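Local coordinates for protein endoglucanase (Humicola insolens, PDB 1DYS) that hydrolyses internal beta-1,4-glucosidic linkages of cellulose as a glycoside hydrolase of family 6, with a part in the recycling of plant biomass, at residues V13-S18 with I66-A71; G100-S105 with N110-E115; G142-G147 with N154-Q159; T202-A207 with A211-F216; D242-A247 with T298-V303. One frame throughout, in Å; residues are numbered along the deposited sequence. Where two conformers were deposited one is given.

Interaction 1: V13-S18 with I66-A71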
# COMPACT_ATOMS: atom_id res chain seq x y z
N VAL A 13 -2.11 -1.45 25.05
CA VAL A 13 -2.83 -2.21 24.01
C VAL A 13 -3.01 -1.32 22.78
O VAL A 13 -3.22 -0.11 22.87
CB VAL A 13 -4.20 -2.67 24.54
CG1 VAL A 13 -5.21 -2.92 23.43
CG2 VAL A 13 -4.08 -3.92 25.44
N ASN A 14 -2.93 -1.91 21.59
CA ASN A 14 -3.19 -1.21 20.33
C ASN A 14 -4.68 -1.41 20.07
O ASN A 14 -5.16 -2.52 19.80
CB ASN A 14 -2.29 -1.77 19.23
CG ASN A 14 -2.56 -1.22 17.85
OD1 ASN A 14 -3.66 -0.79 17.59
ND2 ASN A 14 -1.52 -1.26 16.99
N SER A 15 -5.49 -0.35 20.14
CA SER A 15 -6.93 -0.47 19.98
C SER A 15 -7.36 -0.87 18.58
O SER A 15 -8.37 -1.57 18.46
CB SER A 15 -7.63 0.83 20.41
OG SER A 15 -7.03 1.91 19.71
N ASP A 16 -6.60 -0.45 17.56
CA ASP A 16 -7.02 -0.85 16.21
C ASP A 16 -6.86 -2.36 16.04
O ASP A 16 -7.74 -3.08 15.52
CB ASP A 16 -6.21 -0.08 15.19
CG ASP A 16 -6.67 -0.45 13.77
OD1 ASP A 16 -7.89 -0.58 13.49
OD2 ASP A 16 -5.74 -0.66 12.97
N TYR A 17 -5.68 -2.85 16.46
CA TYR A 17 -5.43 -4.28 16.41
C TYR A 17 -6.43 -5.06 17.22
O TYR A 17 -6.98 -6.11 16.86
CB TYR A 17 -4.01 -4.54 16.93
CG TYR A 17 -3.50 -5.94 16.96
CD1 TYR A 17 -3.73 -6.86 15.94
CD2 TYR A 17 -2.76 -6.37 18.06
CE1 TYR A 17 -3.20 -8.14 16.02
CE2 TYR A 17 -2.23 -7.65 18.15
CZ TYR A 17 -2.47 -8.52 17.12
OH TYR A 17 -1.96 -9.79 17.14
N SER A 18 -6.69 -4.65 18.46
CA SER A 18 -7.71 -5.31 19.29
C SER A 18 -9.08 -5.35 18.63
O SER A 18 -9.78 -6.37 18.69
CB SER A 18 -7.76 -4.54 20.63
OG SER A 18 -6.84 -5.12 21.54
N ILE A 66 -2.14 8.20 22.14
CA ILE A 66 -2.04 9.10 23.30
C ILE A 66 -3.36 9.15 24.05
O ILE A 66 -3.35 9.19 25.28
CB ILE A 66 -1.62 10.49 22.82
CG1 ILE A 66 -0.14 10.49 22.46
CG2 ILE A 66 -1.87 11.60 23.86
CD1 ILE A 66 0.29 11.69 21.65
N GLN A 67 -4.49 9.20 23.38
CA GLN A 67 -5.81 9.19 24.01
C GLN A 67 -5.95 7.95 24.86
O GLN A 67 -6.30 7.92 26.05
CB GLN A 67 -6.94 9.27 22.97
CG GLN A 67 -8.28 8.89 23.62
CD GLN A 67 -9.48 9.19 22.74
OE1 GLN A 67 -9.47 10.10 21.92
NE2 GLN A 67 -10.56 8.43 22.92
N ASN A 68 -5.62 6.79 24.25
CA ASN A 68 -5.65 5.53 24.95
C ASN A 68 -4.71 5.49 26.14
O ASN A 68 -5.06 4.93 27.17
CB ASN A 68 -5.34 4.38 23.97
CG ASN A 68 -6.39 4.20 22.90
OD1 ASN A 68 -7.55 4.60 23.07
ND2 ASN A 68 -6.03 3.53 21.80
N ALA A 69 -3.50 6.05 26.02
CA ALA A 69 -2.53 6.08 27.09
C ALA A 69 -3.11 6.91 28.26
O ALA A 69 -3.07 6.44 29.38
CB ALA A 69 -1.17 6.63 26.71
N ARG A 70 -3.70 8.05 27.95
CA ARG A 70 -4.27 8.90 29.00
C ARG A 70 -5.49 8.26 29.66
O ARG A 70 -5.68 8.45 30.88
CB ARG A 70 -4.63 10.27 28.44
CG ARG A 70 -3.40 11.04 27.97
CD ARG A 70 -3.73 12.43 27.43
NE ARG A 70 -2.47 13.19 27.38
CZ ARG A 70 -2.20 14.08 26.45
NH1 ARG A 70 -3.13 14.38 25.55
NH2 ARG A 70 -1.00 14.68 26.48
N ALA A 71 -6.28 7.46 28.95
CA ALA A 71 -7.41 6.76 29.53
C ALA A 71 -6.95 5.62 30.44
O ALA A 71 -7.56 5.31 31.47
CB ALA A 71 -8.32 6.20 28.44
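Asn-68 reaches out from its helix with the nitrogen of its amide and lays it against the hydroxymethyl group of Ser-15. Asn-68 ND2 donates to Ser-15 OG over 2.8 Å, a short bond but a bent one (137° at the hydrogen). Asn-68 ND2 also lies 3.4 Å from Ser-15 CB, and the hydroxyl sits slightly out of the amide plane. ND2 has a second acceptor in Tyr-51 OH, which fits an asparagine here: one amide nitrogen can serve two hydroxyls. Ser-15 presents its oxygen because OG stands between the backbone N and the carbonyl carbon (chi1 53°). Serine suits this first turn of helix 15-29 because its short side chain brings a hydroxyl within bonding distance of Asn-68 ND2.

The turn itself is fixed by Asn-14, the N-cap, whose OD1 accepts from Tyr-17 N at 3.1 Å and weakly from Asp-16 N. Asn-14 ND2 in turn binds Phe-50 O. The contact is thus a small polar bridge at the surface, joining the start of helix 15-29 to the middle of helix 60-74. Strands 10-11 and 51-53, which precede these two helices, both pair with strand 79-85 in the parallel sheet.

Interaction 2: G100-S105 with N110-E115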
# COMPACT_ATOMS: atom_id res chain seq x y z
N GLY A 100 7.21 2.77 0.71
CA GLY A 100 6.32 3.79 1.30
C GLY A 100 6.07 4.91 0.29
O GLY A 100 6.46 4.92 -0.89
N GLU A 101 5.43 5.96 0.79
CA GLU A 101 5.01 7.08 -0.04
C GLU A 101 6.12 8.07 -0.39
O GLU A 101 5.90 8.84 -1.35
CB GLU A 101 3.83 7.81 0.65
CG GLU A 101 4.35 8.53 1.91
CD GLU A 101 3.20 8.85 2.83
OE1 GLU A 101 2.01 8.64 2.50
OE2 GLU A 101 3.51 9.33 3.94
N LEU A 102 7.26 8.02 0.28
CA LEU A 102 8.34 8.98 0.05
C LEU A 102 9.47 8.36 -0.77
O LEU A 102 9.89 7.25 -0.56
CB LEU A 102 8.92 9.51 1.37
CG LEU A 102 7.90 10.15 2.31
CD1 LEU A 102 8.62 10.69 3.54
CD2 LEU A 102 7.14 11.28 1.64
N LYS A 103 9.88 9.14 -1.75
CA LYS A 103 10.96 8.75 -2.67
C LYS A 103 12.00 9.85 -2.69
O LYS A 103 11.64 11.04 -2.74
CB LYS A 103 10.39 8.53 -4.07
CG LYS A 103 9.30 7.46 -4.11
CD LYS A 103 8.87 7.10 -5.52
CE LYS A 103 8.17 5.73 -5.54
NZ LYS A 103 7.85 5.42 -6.97
N LEU A 104 13.28 9.48 -2.68
CA LEU A 104 14.32 10.52 -2.65
C LEU A 104 14.25 11.41 -3.88
O LEU A 104 14.39 12.62 -3.72
CB LEU A 104 15.71 9.92 -2.44
CG LEU A 104 15.96 9.32 -1.05
CD1 LEU A 104 17.26 8.55 -1.10
CD2 LEU A 104 15.99 10.43 -0.00
N SER A 105 13.92 10.83 -5.03
CA SER A 105 13.80 11.59 -6.27
C SER A 105 12.54 12.43 -6.37
O SER A 105 12.33 13.09 -7.41
CB SER A 105 13.89 10.58 -7.43
OG SER A 105 12.87 9.61 -7.33
N ASN A 110 13.25 16.09 2.21
CA ASN A 110 12.60 17.24 2.81
C ASN A 110 11.21 16.92 3.34
O ASN A 110 10.88 17.38 4.44
CB ASN A 110 12.49 18.41 1.81
CG ASN A 110 13.82 19.12 1.69
OD1 ASN A 110 14.25 19.54 0.60
ND2 ASN A 110 14.51 19.25 2.82
N ARG A 111 10.41 16.14 2.62
CA ARG A 111 9.04 15.77 3.01
C ARG A 111 9.07 14.90 4.29
O ARG A 111 8.25 15.08 5.19
CB ARG A 111 8.31 15.06 1.89
CG ARG A 111 8.15 15.82 0.57
CD ARG A 111 7.51 14.94 -0.50
NE ARG A 111 7.10 15.81 -1.63
CZ ARG A 111 6.63 15.31 -2.78
NH1 ARG A 111 6.45 14.00 -2.98
NH2 ARG A 111 6.31 16.18 -3.74
N TYR A 112 10.06 14.00 4.35
CA TYR A 112 10.25 13.20 5.56
C TYR A 112 10.55 14.09 6.77
O TYR A 112 9.95 13.91 7.83
CB TYR A 112 11.41 12.25 5.42
CG TYR A 112 11.69 11.27 6.53
CD1 TYR A 112 10.90 10.15 6.73
CD2 TYR A 112 12.79 11.47 7.34
CE1 TYR A 112 11.24 9.25 7.75
CE2 TYR A 112 13.13 10.56 8.34
CZ TYR A 112 12.33 9.45 8.53
OH TYR A 112 12.68 8.57 9.53
N LYS A 113 11.48 15.05 6.61
CA LYS A 113 11.66 15.93 7.78
C LYS A 113 10.44 16.76 8.14
O LYS A 113 10.03 16.82 9.31
CB LYS A 113 12.81 16.92 7.51
CG LYS A 113 14.09 16.20 7.17
CD LYS A 113 15.21 17.24 6.90
CE LYS A 113 16.55 16.52 6.89
NZ LYS A 113 17.59 17.36 6.24
N ASN A 114 9.90 17.52 7.17
CA ASN A 114 8.89 18.52 7.46
C ASN A 114 7.47 18.01 7.55
O ASN A 114 6.72 18.58 8.35
CB ASN A 114 9.00 19.62 6.35
CG ASN A 114 10.42 20.17 6.37
OD1 ASN A 114 10.98 20.45 7.42
ND2 ASN A 114 11.06 20.33 5.21
N GLU A 115 7.10 16.99 6.81
CA GLU A 115 5.73 16.51 6.83
C GLU A 115 5.55 15.24 7.68
O GLU A 115 4.37 14.95 7.92
CB GLU A 115 5.26 16.23 5.39
CG GLU A 115 5.10 17.48 4.54
CD GLU A 115 4.52 17.17 3.16
OE1 GLU A 115 3.38 16.67 3.03
OE2 GLU A 115 5.23 17.36 2.16
O HOH W 1 8.73 12.00 -1.81
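Leu-102 sends its two methyl groups against neighbouring residues of the helix, and this apolar packing carries the contact. Leu-102 CD1 reaches the backbone of Tyr-112, with Tyr-112 CA at 3.6 Å, and lies 3.7 Å from Tyr-112 CB. The same methyl comes to the edge of the tyrosine ring, near its plane, rather than over a face. Leu-102 CD2 meets Arg-111 CB at 4.0 Å, using the aliphatic root of the arginine. A branched leucine suits the place because its fork can touch both residues at once. The ring of Tyr-112 leaves the helix with CG anti to the backbone N (chi1 -175°), with Leu-102 CD1 at its edge, and its hydroxyl is hydrogen-bonded to Glu-137 OE2.

The polar link is indirect. Water 1 accepts from Lys-103 N at 3.1 Å and, weakly, from Arg-111 NH1 at 3.3 Å. The arginine chain, extended from CG to NE, brings NH1 within weak bonding distance of this water.

A third layer comes from the second subunit. Phe-57 of that subunit packs on both Leu-102 and Arg-111. Arg-60 of the second subunit makes a salt bridge with Glu-115 and also lies close to Arg-111, a like-charge approach that the nearby carboxylate probably eases.

The pieces form part of a beta-alpha unit: the long loop after strand 79-85 folds back on the helix that follows it, 108-126. Such loops shape the active-site end of the barrel-like fold of family 6 glycoside hydrolases, and this one also carries Asp-92, assigned as a proton donor.

Interaction 3: G142-G147 with N154-Q159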
# COMPACT_ATOMS: atom_id res chain seq x y z
N GLY A 142 19.65 -2.68 8.16
CA GLY A 142 19.90 -3.91 7.42
C GLY A 142 20.17 -3.57 5.95
O GLY A 142 21.16 -4.00 5.37
N ASN A 143 19.28 -2.79 5.35
CA ASN A 143 19.40 -2.38 3.95
C ASN A 143 20.66 -1.55 3.72
O ASN A 143 21.25 -1.64 2.63
CB ASN A 143 18.11 -1.66 3.58
CG ASN A 143 16.93 -2.54 3.21
OD1 ASN A 143 16.92 -3.05 2.10
ND2 ASN A 143 15.99 -2.67 4.13
N MET A 144 21.09 -0.77 4.70
CA MET A 144 22.32 0.00 4.60
C MET A 144 23.58 -0.85 4.66
O MET A 144 24.50 -0.60 3.85
CB MET A 144 22.42 1.03 5.72
CG MET A 144 22.14 2.47 5.36
SD MET A 144 21.67 3.33 6.86
CE MET A 144 19.89 3.31 6.72
N VAL A 145 23.64 -1.85 5.53
CA VAL A 145 24.79 -2.74 5.64
C VAL A 145 24.98 -3.72 4.50
O VAL A 145 26.10 -4.05 4.08
CB VAL A 145 24.69 -3.61 6.93
CG1 VAL A 145 25.65 -4.80 6.92
CG2 VAL A 145 24.92 -2.78 8.17
N THR A 146 23.91 -4.36 4.05
CA THR A 146 24.03 -5.40 3.03
C THR A 146 23.50 -4.95 1.68
O THR A 146 23.54 -5.70 0.71
CB THR A 146 23.30 -6.66 3.54
OG1 THR A 146 21.92 -6.31 3.73
CG2 THR A 146 23.87 -7.13 4.87
N GLY A 147 22.98 -3.73 1.59
CA GLY A 147 22.38 -3.24 0.37
C GLY A 147 23.41 -2.77 -0.66
O GLY A 147 23.79 -1.60 -0.58
N ASN A 154 22.59 4.52 -3.88
CA ASN A 154 22.16 5.86 -4.17
C ASN A 154 21.37 6.51 -3.05
O ASN A 154 21.23 7.72 -3.06
CB ASN A 154 21.24 5.87 -5.41
CG ASN A 154 21.98 6.47 -6.59
OD1 ASN A 154 22.22 7.68 -6.60
ND2 ASN A 154 22.33 5.61 -7.54
N ALA A 155 20.74 5.72 -2.21
CA ALA A 155 19.90 6.19 -1.12
C ALA A 155 20.60 6.29 0.23
O ALA A 155 20.13 6.93 1.17
CB ALA A 155 18.76 5.15 -0.97
N ARG A 156 21.75 5.63 0.32
CA ARG A 156 22.51 5.49 1.57
C ARG A 156 22.71 6.80 2.30
O ARG A 156 22.27 6.98 3.45
CB ARG A 156 23.85 4.80 1.28
CG ARG A 156 24.78 4.65 2.49
CD ARG A 156 25.96 3.77 2.21
NE ARG A 156 26.69 3.05 3.22
CZ ARG A 156 26.40 2.62 4.43
NH1 ARG A 156 25.20 2.88 4.93
NH2 ARG A 156 27.29 1.97 5.16
N GLY A 157 23.37 7.76 1.67
CA GLY A 157 23.67 9.08 2.20
C GLY A 157 22.51 9.80 2.84
O GLY A 157 22.39 10.11 4.04
N PRO A 158 21.48 10.09 2.02
CA PRO A 158 20.27 10.75 2.45
C PRO A 158 19.54 9.93 3.51
O PRO A 158 18.93 10.49 4.45
CB PRO A 158 19.42 10.93 1.18
CG PRO A 158 20.50 10.92 0.10
CD PRO A 158 21.51 9.88 0.57
N GLN A 159 19.59 8.61 3.42
CA GLN A 159 18.84 7.84 4.44
C GLN A 159 19.50 7.97 5.80
O GLN A 159 18.83 8.08 6.84
CB GLN A 159 18.61 6.39 4.03
CG GLN A 159 17.59 6.20 2.93
CD GLN A 159 17.43 4.71 2.62
OE1 GLN A 159 18.31 3.91 2.87
NE2 GLN A 159 16.28 4.35 2.08
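Met-144 and Arg-156 run across one another, the arginine's NH1 drawn in beside the root of the methionine chain. Arg-156 NH1 lies 3.1 Å from Met-144 CG and 3.4 Å from Met-144 CB, close packing of a charged nitrogen against methylene groups. The flat guanidinium of Arg-156 turns one face to the backbone, so that Met-144 O stands 3.6 Å above its plane, displaced toward the rim. Arg-156 gets there by a long straight chain: CG is anti to the backbone N (chi1 177°), and the run stays extended as far as NE. Its charge is answered by Glu-199 OE2, which makes a salt bridge with NH1, so NH1 both packs on the methionine and carries the salt bridge.

These two helices, 140-146 and 150-169, follow strand 132-136 in the parallel barrel of the family, with Asp-139, assigned as a proton donor, at the turn between strand and helix; the second is kinked near Pro-158, whose nitrogen has no hydrogen to give. An alanine in place of Arg-156 would probably leave Glu-199 without this partner and uncover the flank of Met-144.

Beyond the arginine, the methionine bends at its third torsion (chi3 -98°) and turns its methyl toward Gln-159, with Met-144 CE 4.2 Å from Gln-159 OE1. A flexible thioether suits this interhelical slot, which Ile-203 and Ile-163 also line. The amide nitrogen of Gln-159 is taken by Pro-89 O. At the far end of the first helix, Thr-146 OG1 donates to Gly-142 O at 2.9 Å and is also hydrogen-bonded to NE1 of Trp-186, which is assigned to substrate binding.

Interaction 4: T202-A207 with A211-F216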
# COMPACT_ATOMS: atom_id res chain seq x y z
N THR A 202 27.87 5.85 12.69
CA THR A 202 27.76 6.89 11.68
C THR A 202 26.45 7.65 11.79
O THR A 202 26.46 8.88 11.69
CB THR A 202 27.90 6.27 10.28
OG1 THR A 202 29.20 5.70 10.17
CG2 THR A 202 27.67 7.29 9.17
N ILE A 203 25.33 6.95 11.95
CA ILE A 203 24.04 7.60 12.12
C ILE A 203 23.97 8.47 13.36
O ILE A 203 23.36 9.55 13.31
CB ILE A 203 22.89 6.57 12.17
CG1 ILE A 203 22.70 6.08 10.73
CG2 ILE A 203 21.60 7.10 12.77
CD1 ILE A 203 21.99 4.76 10.63
N LEU A 204 24.52 8.02 14.48
CA LEU A 204 24.49 8.81 15.71
C LEU A 204 25.34 10.07 15.58
O LEU A 204 24.96 11.14 16.07
CB LEU A 204 24.95 7.94 16.89
CG LEU A 204 23.88 6.93 17.35
CD1 LEU A 204 24.40 6.06 18.47
CD2 LEU A 204 22.65 7.68 17.83
N GLN A 205 26.47 9.97 14.88
CA GLN A 205 27.27 11.19 14.65
C GLN A 205 26.43 12.24 13.92
O GLN A 205 26.45 13.41 14.31
CB GLN A 205 28.51 10.92 13.83
CG GLN A 205 29.49 9.94 14.44
CD GLN A 205 30.65 9.68 13.48
OE1 GLN A 205 31.04 8.54 13.21
NE2 GLN A 205 31.20 10.76 12.95
N LYS A 206 25.69 11.85 12.89
CA LYS A 206 24.82 12.74 12.14
C LYS A 206 23.67 13.30 12.94
O LYS A 206 23.32 14.47 12.73
CB LYS A 206 24.29 12.03 10.88
CG LYS A 206 25.44 11.41 10.11
CD LYS A 206 25.10 11.14 8.66
CE LYS A 206 26.18 10.28 8.01
NZ LYS A 206 27.52 10.93 8.09
N ALA A 207 23.16 12.60 13.94
CA ALA A 207 22.10 13.10 14.81
C ALA A 207 22.71 14.15 15.76
O ALA A 207 22.00 15.02 16.25
CB ALA A 207 21.42 12.02 15.64
N ALA A 211 22.84 13.98 21.04
CA ALA A 211 21.81 13.03 20.68
C ALA A 211 22.02 11.67 21.32
O ALA A 211 23.15 11.18 21.39
CB ALA A 211 21.85 12.85 19.16
N LYS A 212 20.92 11.07 21.78
CA LYS A 212 21.09 9.72 22.31
C LYS A 212 19.92 8.84 21.84
O LYS A 212 18.84 9.34 21.54
CB LYS A 212 21.16 9.56 23.81
CG LYS A 212 20.41 10.52 24.69
CD LYS A 212 21.30 11.72 24.97
CE LYS A 212 22.00 11.66 26.31
NZ LYS A 212 22.23 13.06 26.81
N ILE A 213 20.20 7.55 21.92
CA ILE A 213 19.17 6.54 21.76
C ILE A 213 19.29 5.63 22.99
O ILE A 213 20.38 5.60 23.60
CB ILE A 213 19.26 5.69 20.48
CG1 ILE A 213 20.56 4.89 20.42
CG2 ILE A 213 19.06 6.63 19.28
CD1 ILE A 213 20.79 4.20 19.07
N ARG A 214 18.21 4.93 23.33
CA ARG A 214 18.34 3.99 24.45
C ARG A 214 19.01 2.71 24.00
O ARG A 214 19.72 2.01 24.72
CB ARG A 214 16.95 3.69 25.04
CG ARG A 214 16.89 2.45 25.92
CD ARG A 214 17.70 2.64 27.20
NE ARG A 214 17.49 1.47 28.07
CZ ARG A 214 18.12 1.40 29.26
NH1 ARG A 214 18.95 2.37 29.66
NH2 ARG A 214 17.92 0.33 30.02
N GLY A 215 18.77 2.35 22.74
CA GLY A 215 19.27 1.13 22.18
C GLY A 215 18.53 0.75 20.89
O GLY A 215 18.44 1.60 20.02
N PHE A 216 18.25 -0.53 20.77
CA PHE A 216 17.87 -1.10 19.47
C PHE A 216 16.62 -1.97 19.50
O PHE A 216 16.29 -2.44 20.59
CB PHE A 216 19.03 -2.01 18.93
CG PHE A 216 20.36 -1.27 19.07
CD1 PHE A 216 20.66 -0.25 18.20
CD2 PHE A 216 21.21 -1.54 20.14
CE1 PHE A 216 21.82 0.50 18.32
CE2 PHE A 216 22.37 -0.80 20.26
CZ PHE A 216 22.67 0.21 19.38
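Leu-204 leans from the helix and sets the fork of its side chain against Ile-213. CB leaves the backbone with CG placed anti to the carbonyl carbon (chi1 -75°), a setting that carries the fork toward the segment that leads into strand 215-218. At the fork the two methyls divide the work. Leu-204 CD1 comes to 4.1 Å from Ile-213 CD1, one branch end meeting another. Leu-204 CD2 touches both branches of the isoleucine, 4.0 Å from Ile-213 CG2 and 4.1 Å from Ile-213 CD1. Ile-213 offers both branches because CG1 takes the crowded position between its backbone N and carbonyl carbon (chi1 62°), leaving CG2 beside the nitrogen. Beta-branched isoleucine suits an extended backbone, and its other surfaces are packed by Leu-177 and Leu-179 of strand 175-180 and by Pro-260.

Helix 190-207 joins strand 175-180 to strand 215-218, two parallel neighbours in the sheet, so this contact lies in a beta-alpha-beta crossover, where the helix ends and the chain turns back toward the strand. Where the chain turns, Ala-207 CB and Ala-211 CB stand 3.6 Å apart, and Ala-211 CB is equally near the carbonyl oxygen Ala-207 O. Alanine suits both places because its short methyl lets the two backbones come close, with Ala-207 CA and Ala-211 CA 5.9 Å apart. Ala-207 also packs on Ile-167 of helix 150-169, while Ile-203, one residue before Leu-204, faces Ile-141 and Met-144. Where the strand begins, Gly-215 has backbone angles that would bring a side chain into collision with the carbonyl oxygen before it, which explains the glycine.

Interaction 5: D242-A247 with T298-V303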
# COMPACT_ATOMS: atom_id res chain seq x y z
N ASP A 242 19.56 -17.10 18.22
CA ASP A 242 18.28 -16.69 18.78
C ASP A 242 18.44 -15.20 19.08
O ASP A 242 19.58 -14.68 18.93
CB ASP A 242 17.78 -17.54 19.92
CG ASP A 242 18.69 -17.61 21.11
OD1 ASP A 242 19.59 -16.75 21.20
OD2 ASP A 242 18.52 -18.52 21.95
N GLU A 243 17.33 -14.52 19.31
CA GLU A 243 17.37 -13.07 19.49
C GLU A 243 18.05 -12.65 20.78
O GLU A 243 18.66 -11.58 20.83
CB GLU A 243 15.97 -12.51 19.29
CG GLU A 243 15.52 -12.77 17.84
CD GLU A 243 16.29 -11.90 16.86
OE1 GLU A 243 16.16 -10.67 17.03
OE2 GLU A 243 17.03 -12.40 16.01
N SER A 244 17.95 -13.48 21.82
CA SER A 244 18.66 -13.18 23.06
C SER A 244 20.15 -13.17 22.76
O SER A 244 20.81 -12.23 23.22
CB SER A 244 18.35 -14.21 24.15
OG SER A 244 19.11 -13.86 25.31
N ARG A 245 20.69 -14.13 22.00
CA ARG A 245 22.13 -14.09 21.73
C ARG A 245 22.47 -13.01 20.72
O ARG A 245 23.52 -12.37 20.77
CB ARG A 245 22.71 -15.44 21.33
CG ARG A 245 22.79 -16.32 22.60
CD ARG A 245 23.11 -17.74 22.15
NE ARG A 245 21.87 -18.47 21.84
CZ ARG A 245 21.91 -19.75 21.45
NH1 ARG A 245 23.11 -20.32 21.32
NH2 ARG A 245 20.81 -20.42 21.20
N TYR A 246 21.52 -12.69 19.82
CA TYR A 246 21.80 -11.58 18.88
C TYR A 246 21.98 -10.28 19.66
O TYR A 246 22.95 -9.56 19.39
CB TYR A 246 20.67 -11.46 17.86
CG TYR A 246 20.83 -10.30 16.89
CD1 TYR A 246 21.99 -10.08 16.18
CD2 TYR A 246 19.76 -9.44 16.65
CE1 TYR A 246 22.14 -9.02 15.30
CE2 TYR A 246 19.88 -8.38 15.77
CZ TYR A 246 21.07 -8.19 15.08
OH TYR A 246 21.21 -7.12 14.24
N ALA A 247 21.08 -10.02 20.62
CA ALA A 247 21.12 -8.82 21.45
C ALA A 247 22.44 -8.70 22.21
O ALA A 247 23.07 -7.64 22.23
CB ALA A 247 19.93 -8.75 22.41
N THR A 298 13.38 -10.69 31.13
CA THR A 298 14.04 -11.16 29.94
C THR A 298 15.21 -12.09 30.15
O THR A 298 15.75 -12.72 29.22
CB THR A 298 14.54 -9.93 29.12
OG1 THR A 298 15.59 -9.31 29.88
CG2 THR A 298 13.39 -8.96 28.93
N ASN A 299 15.71 -12.12 31.40
CA ASN A 299 16.87 -12.95 31.73
C ASN A 299 18.07 -12.63 30.88
O ASN A 299 18.86 -13.51 30.51
CB ASN A 299 16.47 -14.43 31.57
CG ASN A 299 15.45 -14.85 32.60
OD1 ASN A 299 14.45 -15.51 32.29
ND2 ASN A 299 15.72 -14.46 33.85
N ASN A 300 18.24 -11.36 30.50
CA ASN A 300 19.34 -10.88 29.71
C ASN A 300 19.45 -9.38 29.95
O ASN A 300 18.54 -8.62 29.69
CB ASN A 300 19.15 -11.19 28.21
CG ASN A 300 20.29 -10.73 27.36
OD1 ASN A 300 21.01 -9.80 27.67
ND2 ASN A 300 20.52 -11.40 26.21
N PRO A 301 20.56 -8.96 30.51
CA PRO A 301 20.88 -7.61 30.88
C PRO A 301 20.81 -6.62 29.73
O PRO A 301 20.52 -5.44 29.92
CB PRO A 301 22.34 -7.57 31.41
CG PRO A 301 22.83 -8.97 31.15
CD PRO A 301 21.68 -9.88 30.83
N ASN A 302 21.12 -7.11 28.53
CA ASN A 302 21.11 -6.31 27.33
C ASN A 302 19.72 -6.17 26.75
O ASN A 302 19.60 -5.48 25.73
CB ASN A 302 21.97 -7.04 26.27
CG ASN A 302 23.37 -7.30 26.83
OD1 ASN A 302 23.84 -8.44 26.90
ND2 ASN A 302 24.01 -6.21 27.19
N VAL A 303 18.73 -6.83 27.32
CA VAL A 303 17.39 -6.79 26.72
C VAL A 303 16.43 -6.14 27.71
O VAL A 303 16.04 -6.71 28.73
CB VAL A 303 16.92 -8.19 26.30
CG1 VAL A 303 15.53 -8.11 25.64
CG2 VAL A 303 17.86 -8.84 25.29
O HOH W 2 18.00 -14.92 27.72
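Asn-300 and Ser-244 make the polar half of this contact. Asn-300 ND2 donates to Ser-244 OG over 3.0 Å, a nearly straight bond (168°) with the hydroxyl lying in the amide plane. The apolar half is Ala-247 CB against Val-303 CG2 at 3.5 Å, a small methyl admitting a branched neighbour. Water 2 widens the polar part: it lies 2.9 Å from Ser-244 OG and donates to Asn-299 O.

The second shell fixes these groups. Asn-300 OD1 accepts from Asn-302 N at 2.8 Å, an Asx turn that sits on a type I beta turn closed by Val-303 N and Asn-300 O. The carboxamide is therefore held at both ends, oxygen to its own turn and nitrogen to the helix, where Thr-248 OG1 is a further partner. A leucine in its place would probably lose the Asx turn and leave Ser-244 without this donor, setting the loop free to shift against the helix.

On the helix side, Asp-242 is the N-cap. Its OD1 accepts from Arg-245 N at 3.0 Å and, from the opposite face of the carboxylate, from Arg-245 NE. The arginine grips side-on, NH2 taking OD2, so one aspartate both caps the helix and forms a salt bridge with it; OD2 also meets Thr-228 N.

Outside this, Phe-263 and Ile-265 of strand 262-266 pack on Ala-247 and Val-303 respectively. Helix 243-255 leads into that strand, and the turn at 300-303 leads into its parallel neighbour 303-307.

Overall arrangement
From the N terminus the five contacts follow in series: none lies within or crosses another. Interaction 1 closes a long loop of 47 residues between its segments, tying two helices that flank the first strands of the sheet. Interactions 2, 3 and 4 close short ones, each local to a turn, and they form a chain of touches: Leu-104 of interaction 2 packs on Ala-155 and Pro-158 of interaction 3, and Met-144 packs on Ile-203 of interaction 4. Interaction 5 closes another long loop of 50 residues, which includes strand 262-266, and helix 243-255 follows strand 215-218 of interaction 4. Interactions 1 and 3 lie on opposite sides of the chain's centre, their centres about 34 Å apart.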